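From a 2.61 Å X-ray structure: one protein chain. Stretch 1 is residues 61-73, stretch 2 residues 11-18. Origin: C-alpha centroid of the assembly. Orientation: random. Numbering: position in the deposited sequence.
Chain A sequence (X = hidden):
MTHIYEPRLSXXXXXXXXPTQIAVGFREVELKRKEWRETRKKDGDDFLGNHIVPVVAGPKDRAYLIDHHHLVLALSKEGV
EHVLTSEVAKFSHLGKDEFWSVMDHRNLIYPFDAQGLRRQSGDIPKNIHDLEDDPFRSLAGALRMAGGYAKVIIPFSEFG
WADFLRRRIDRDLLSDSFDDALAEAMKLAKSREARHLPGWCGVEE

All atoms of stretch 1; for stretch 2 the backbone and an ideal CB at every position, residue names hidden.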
# COMPACT_ATOMS: atom_id res chain seq x y z
N ASP A 61 6.82 1.15 29.85
CA ASP A 61 5.46 1.13 29.30
C ASP A 61 5.04 2.15 28.22
O ASP A 61 3.88 2.33 27.89
CB ASP A 61 4.44 0.68 30.33
CG ASP A 61 4.39 -0.83 30.41
OD1 ASP A 61 4.57 -1.34 31.55
OD2 ASP A 61 4.28 -1.50 29.29
N ARG A 62 6.03 2.71 27.57
CA ARG A 62 5.85 3.98 27.03
C ARG A 62 5.00 3.91 25.76
O ARG A 62 5.01 2.93 25.02
CB ARG A 62 7.24 4.65 26.94
CG ARG A 62 7.94 4.93 28.34
CD ARG A 62 6.98 5.77 29.21
NE ARG A 62 7.61 6.87 29.95
CZ ARG A 62 7.72 8.16 29.56
NH1 ARG A 62 7.27 8.63 28.40
NH2 ARG A 62 8.32 9.02 30.38
N ALA A 63 4.19 4.92 25.55
CA ALA A 63 3.42 5.08 24.32
C ALA A 63 4.10 6.06 23.35
O ALA A 63 4.39 7.22 23.74
CB ALA A 63 2.08 5.60 24.67
N TYR A 64 4.29 5.64 22.09
CA TYR A 64 4.88 6.52 21.04
C TYR A 64 3.87 7.04 20.08
O TYR A 64 3.15 6.24 19.51
CB TYR A 64 5.97 5.75 20.24
CG TYR A 64 7.14 5.52 21.13
CD1 TYR A 64 7.01 4.60 22.21
CD2 TYR A 64 8.30 6.32 21.03
CE1 TYR A 64 8.07 4.42 23.14
CE2 TYR A 64 9.36 6.14 21.92
CZ TYR A 64 9.22 5.17 22.96
OH TYR A 64 10.20 4.95 23.87
N LEU A 65 3.79 8.34 19.92
CA LEU A 65 2.77 9.03 19.09
C LEU A 65 3.15 8.80 17.65
O LEU A 65 4.30 9.01 17.28
CB LEU A 65 2.88 10.55 19.30
CG LEU A 65 1.94 11.38 18.45
CD1 LEU A 65 0.46 11.00 18.68
CD2 LEU A 65 2.14 12.88 18.65
N ILE A 66 2.19 8.43 16.82
CA ILE A 66 2.51 7.99 15.44
C ILE A 66 2.04 9.00 14.40
O ILE A 66 2.55 9.08 13.28
CB ILE A 66 1.93 6.55 15.22
CG1 ILE A 66 2.97 5.59 15.68
CG2 ILE A 66 1.64 6.22 13.80
CD1 ILE A 66 4.26 6.23 15.53
N ASP A 67 1.08 9.81 14.75
CA ASP A 67 0.68 10.79 13.79
C ASP A 67 0.24 12.00 14.53
O ASP A 67 0.08 11.92 15.77
CB ASP A 67 -0.51 10.24 13.00
CG ASP A 67 -0.54 10.76 11.61
OD1 ASP A 67 0.40 11.54 11.27
OD2 ASP A 67 -1.49 10.40 10.86
N HIS A 68 -0.07 13.08 13.83
CA HIS A 68 -0.71 14.18 14.51
C HIS A 68 0.16 14.89 15.52
O HIS A 68 -0.33 15.36 16.53
CB HIS A 68 -2.03 13.78 15.16
CG HIS A 68 -2.92 13.05 14.23
ND1 HIS A 68 -3.62 13.68 13.22
CD2 HIS A 68 -3.19 11.73 14.10
CE1 HIS A 68 -4.29 12.78 12.52
NE2 HIS A 68 -4.04 11.60 13.03
N HIS A 69 1.45 14.96 15.29
CA HIS A 69 2.27 15.87 16.16
C HIS A 69 1.80 17.36 16.22
O HIS A 69 1.88 17.99 17.26
CB HIS A 69 3.74 15.75 15.82
CG HIS A 69 4.28 14.37 16.08
ND1 HIS A 69 5.28 14.11 17.00
CD2 HIS A 69 3.95 13.17 15.55
CE1 HIS A 69 5.55 12.82 17.02
NE2 HIS A 69 4.75 12.22 16.16
N HIS A 70 1.32 17.90 15.11
CA HIS A 70 1.01 19.30 15.09
C HIS A 70 -0.09 19.47 16.10
O HIS A 70 -0.03 20.27 17.01
CB HIS A 70 0.59 19.69 13.67
CG HIS A 70 1.73 19.65 12.69
ND1 HIS A 70 2.58 20.72 12.48
CD2 HIS A 70 2.22 18.65 11.93
CE1 HIS A 70 3.51 20.40 11.61
NE2 HIS A 70 3.33 19.14 11.26
N LEU A 71 -1.05 18.58 16.05
CA LEU A 71 -2.26 18.70 16.83
C LEU A 71 -1.88 18.49 18.23
O LEU A 71 -2.31 19.26 19.11
CB LEU A 71 -3.25 17.66 16.40
CG LEU A 71 -4.42 17.74 17.36
CD1 LEU A 71 -5.09 19.09 17.23
CD2 LEU A 71 -5.42 16.60 17.22
N VAL A 72 -1.06 17.48 18.49
CA VAL A 72 -0.70 17.28 19.89
C VAL A 72 0.12 18.43 20.53
O VAL A 72 -0.16 18.85 21.69
CB VAL A 72 -0.08 15.89 20.18
CG1 VAL A 72 0.34 15.78 21.60
CG2 VAL A 72 -1.10 14.76 19.88
N LEU A 73 1.07 19.02 19.79
CA LEU A 73 1.73 20.20 20.35
C LEU A 73 0.71 21.34 20.53
O LEU A 73 0.74 22.07 21.53
CB LEU A 73 2.89 20.60 19.49
CG LEU A 73 3.83 21.75 19.84
CD1 LEU A 73 4.48 21.56 21.22
CD2 LEU A 73 4.88 21.93 18.75
N UNK A 11 -6.05 6.51 26.98
CA UNK A 11 -6.03 7.82 27.58
C UNK A 11 -4.68 8.07 28.19
O UNK A 11 -4.27 7.34 29.04
CB UNK A 11 -7.14 7.97 28.63
N UNK A 12 -3.99 9.11 27.79
CA UNK A 12 -2.68 9.39 28.28
C UNK A 12 -2.49 10.88 28.45
O UNK A 12 -3.16 11.72 27.77
CB UNK A 12 -1.62 8.81 27.34
N UNK A 13 -1.55 11.18 29.35
CA UNK A 13 -1.13 12.54 29.62
C UNK A 13 -0.23 12.89 28.48
O UNK A 13 0.78 12.17 28.21
CB UNK A 13 -0.44 12.70 30.98
N UNK A 14 -0.55 13.99 27.83
CA UNK A 14 0.29 14.47 26.77
C UNK A 14 1.75 14.65 27.21
O UNK A 14 2.68 14.44 26.44
CB UNK A 14 -0.27 15.79 26.24
N UNK A 15 1.98 15.01 28.45
CA UNK A 15 3.37 15.17 28.82
C UNK A 15 4.07 13.77 28.86
O UNK A 15 5.19 13.65 29.24
CB UNK A 15 3.47 15.88 30.17
N UNK A 16 3.36 12.70 28.54
CA UNK A 16 3.95 11.38 28.69
C UNK A 16 4.14 10.71 27.33
O UNK A 16 4.82 9.73 27.28
CB UNK A 16 3.08 10.51 29.60
N UNK A 17 3.57 11.26 26.24
CA UNK A 17 3.76 10.71 24.91
C UNK A 17 5.12 10.92 24.40
O UNK A 17 5.67 12.00 24.47
CB UNK A 17 2.76 11.31 23.92
N UNK A 18 5.64 9.89 23.79
CA UNK A 18 6.92 10.01 23.24
C UNK A 18 6.81 10.29 21.74
O UNK A 18 6.31 9.49 21.02
CB UNK A 18 7.74 8.75 23.53

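Position 11 lies in an extended strand, and its ideal CB has nothing of stretch 1 within 5.5 Å. Stretch 1 therefore sets no preference, and almost any side chain compatible with a strand would do. The deposited residue is Arg-11, which makes no contact here.

Position 12 is also extended (phi/psi -142/156), but its CA-to-CB bond points toward stretch 1. The ideal CB touches nothing, so a short side chain would leave a gap, whereas a longer apolar one could reach the methyl of Ala-63. Extended backbone favours beta-branched residues; isoleucine, leucine or methionine would be reasonable. It is Ile-12, with both chi angles t, and the extended chain brings CD1 to 3.6 Å from Ala-63 CB.

Position 13 is out of reach of stretch 1, which gives no guide to its side chain. The residue is Ala-13.

At position 14 the backbone turns into a short 3-10 segment (-55/-33), and CB points toward the helix of stretch 1, 4.7 Å from Val-72 CG1. An apolar side chain of medium size is called for: valine, leucine or isoleucine. It is Ile-14, whose CG2 packs 3.7 Å from Val-72 CG1.

Position 15 continues the turn with its CB out of reach, so a polar residue is acceptable. The deposited residue is Asp-15, which makes no contact with stretch 1.

Position 16 points sideways, its ideal CB 4.7 Å from Arg-62 NH1. The guanidinium nearby would make an acidic or neutral polar side chain a natural guess, though the sideways direction also lets a long, flexible one turn elsewhere. The deposited Lys-16 brings no complementary charge to Arg-62. Its carbonyl O lies 2.9 Å from Arg-62 NH1, but the angle is too poor for a hydrogen bond. Lys-16 NZ instead makes a long salt bridge with Asp-15 OD1, 3.7 Å away.

Position 17 has extended angles (-71/137). Its CB points sideways, 4.7 Å from Leu-65 CB, with Ala-63 and Val-72 also nearby. A branched apolar side chain could span this surface, and leucine or isoleucine would serve. Leu-17 does so: CD2 lies 4.1 Å from Leu-65 CB and 4.3 Å from Ala-63 CB, while CD1 comes within 4.3 Å of Val-72 CG1.

Position 18 is fixed by its backbone, which forms a single beta bridge with Tyr-64: its N donates to Ala-63 O (2.9 Å), and its O accepts from Leu-65 N (3.0 Å). Any residue except proline could supply both bonds. CB points toward stretch 1, only 3.5 Å from Tyr-64 CE2, which favours a slender start to the side chain. Beyond it lies Arg-62, so an acid might be expected, or a flat group able to stack. The residue is Arg-18. Its CB sits over the Tyr-64 ring, 3.7 Å from the centroid, as a CH-pi contact, and its guanidinium lies flat on that of Arg-62, with centres 3.3 Å apart and planes at 13°. The like charges oppose this pairing, but the flat faces allow close stacking.

Stretch 2 (11-18) RIAIDKLR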
# COMPACT_ATOMS: atom_id res chain seq x y z
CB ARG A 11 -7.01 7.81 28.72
CG ARG A 11 -7.23 9.17 29.40
CD ARG A 11 -7.98 10.05 28.49
NE ARG A 11 -8.53 11.22 29.15
CZ ARG A 11 -8.86 11.31 30.43
NH1 ARG A 11 -8.68 10.26 31.24
NH2 ARG A 11 -9.34 12.46 30.88
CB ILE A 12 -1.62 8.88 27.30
CG1 ILE A 12 -0.23 8.74 27.93
CG2 ILE A 12 -1.53 9.79 26.15
CD1 ILE A 12 0.64 7.79 27.15
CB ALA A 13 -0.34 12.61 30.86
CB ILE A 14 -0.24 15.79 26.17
CG1 ILE A 14 -1.58 15.56 25.43
CG2 ILE A 14 0.82 16.38 25.21
CD1 ILE A 14 -2.35 16.84 25.31
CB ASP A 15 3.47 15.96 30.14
CG ASP A 15 3.00 15.15 31.31
OD1 ASP A 15 3.20 13.92 31.27
OD2 ASP A 15 2.42 15.70 32.29
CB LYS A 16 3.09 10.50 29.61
CG LYS A 16 3.16 10.92 31.06
CD LYS A 16 3.99 9.96 31.94
CE LYS A 16 4.24 10.53 33.36
NZ LYS A 16 5.31 11.66 33.31
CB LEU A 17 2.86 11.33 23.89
CG LEU A 17 1.46 10.78 23.88
CD1 LEU A 17 0.53 11.85 23.28
CD2 LEU A 17 1.48 9.53 23.07
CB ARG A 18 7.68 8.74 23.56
CG ARG A 18 8.04 8.70 25.01
CD ARG A 18 9.50 8.98 25.23
NE ARG A 18 9.93 8.13 26.34
CZ ARG A 18 10.32 8.55 27.55
NH1 ARG A 18 10.46 9.86 27.83
NH2 ARG A 18 10.63 7.65 28.49
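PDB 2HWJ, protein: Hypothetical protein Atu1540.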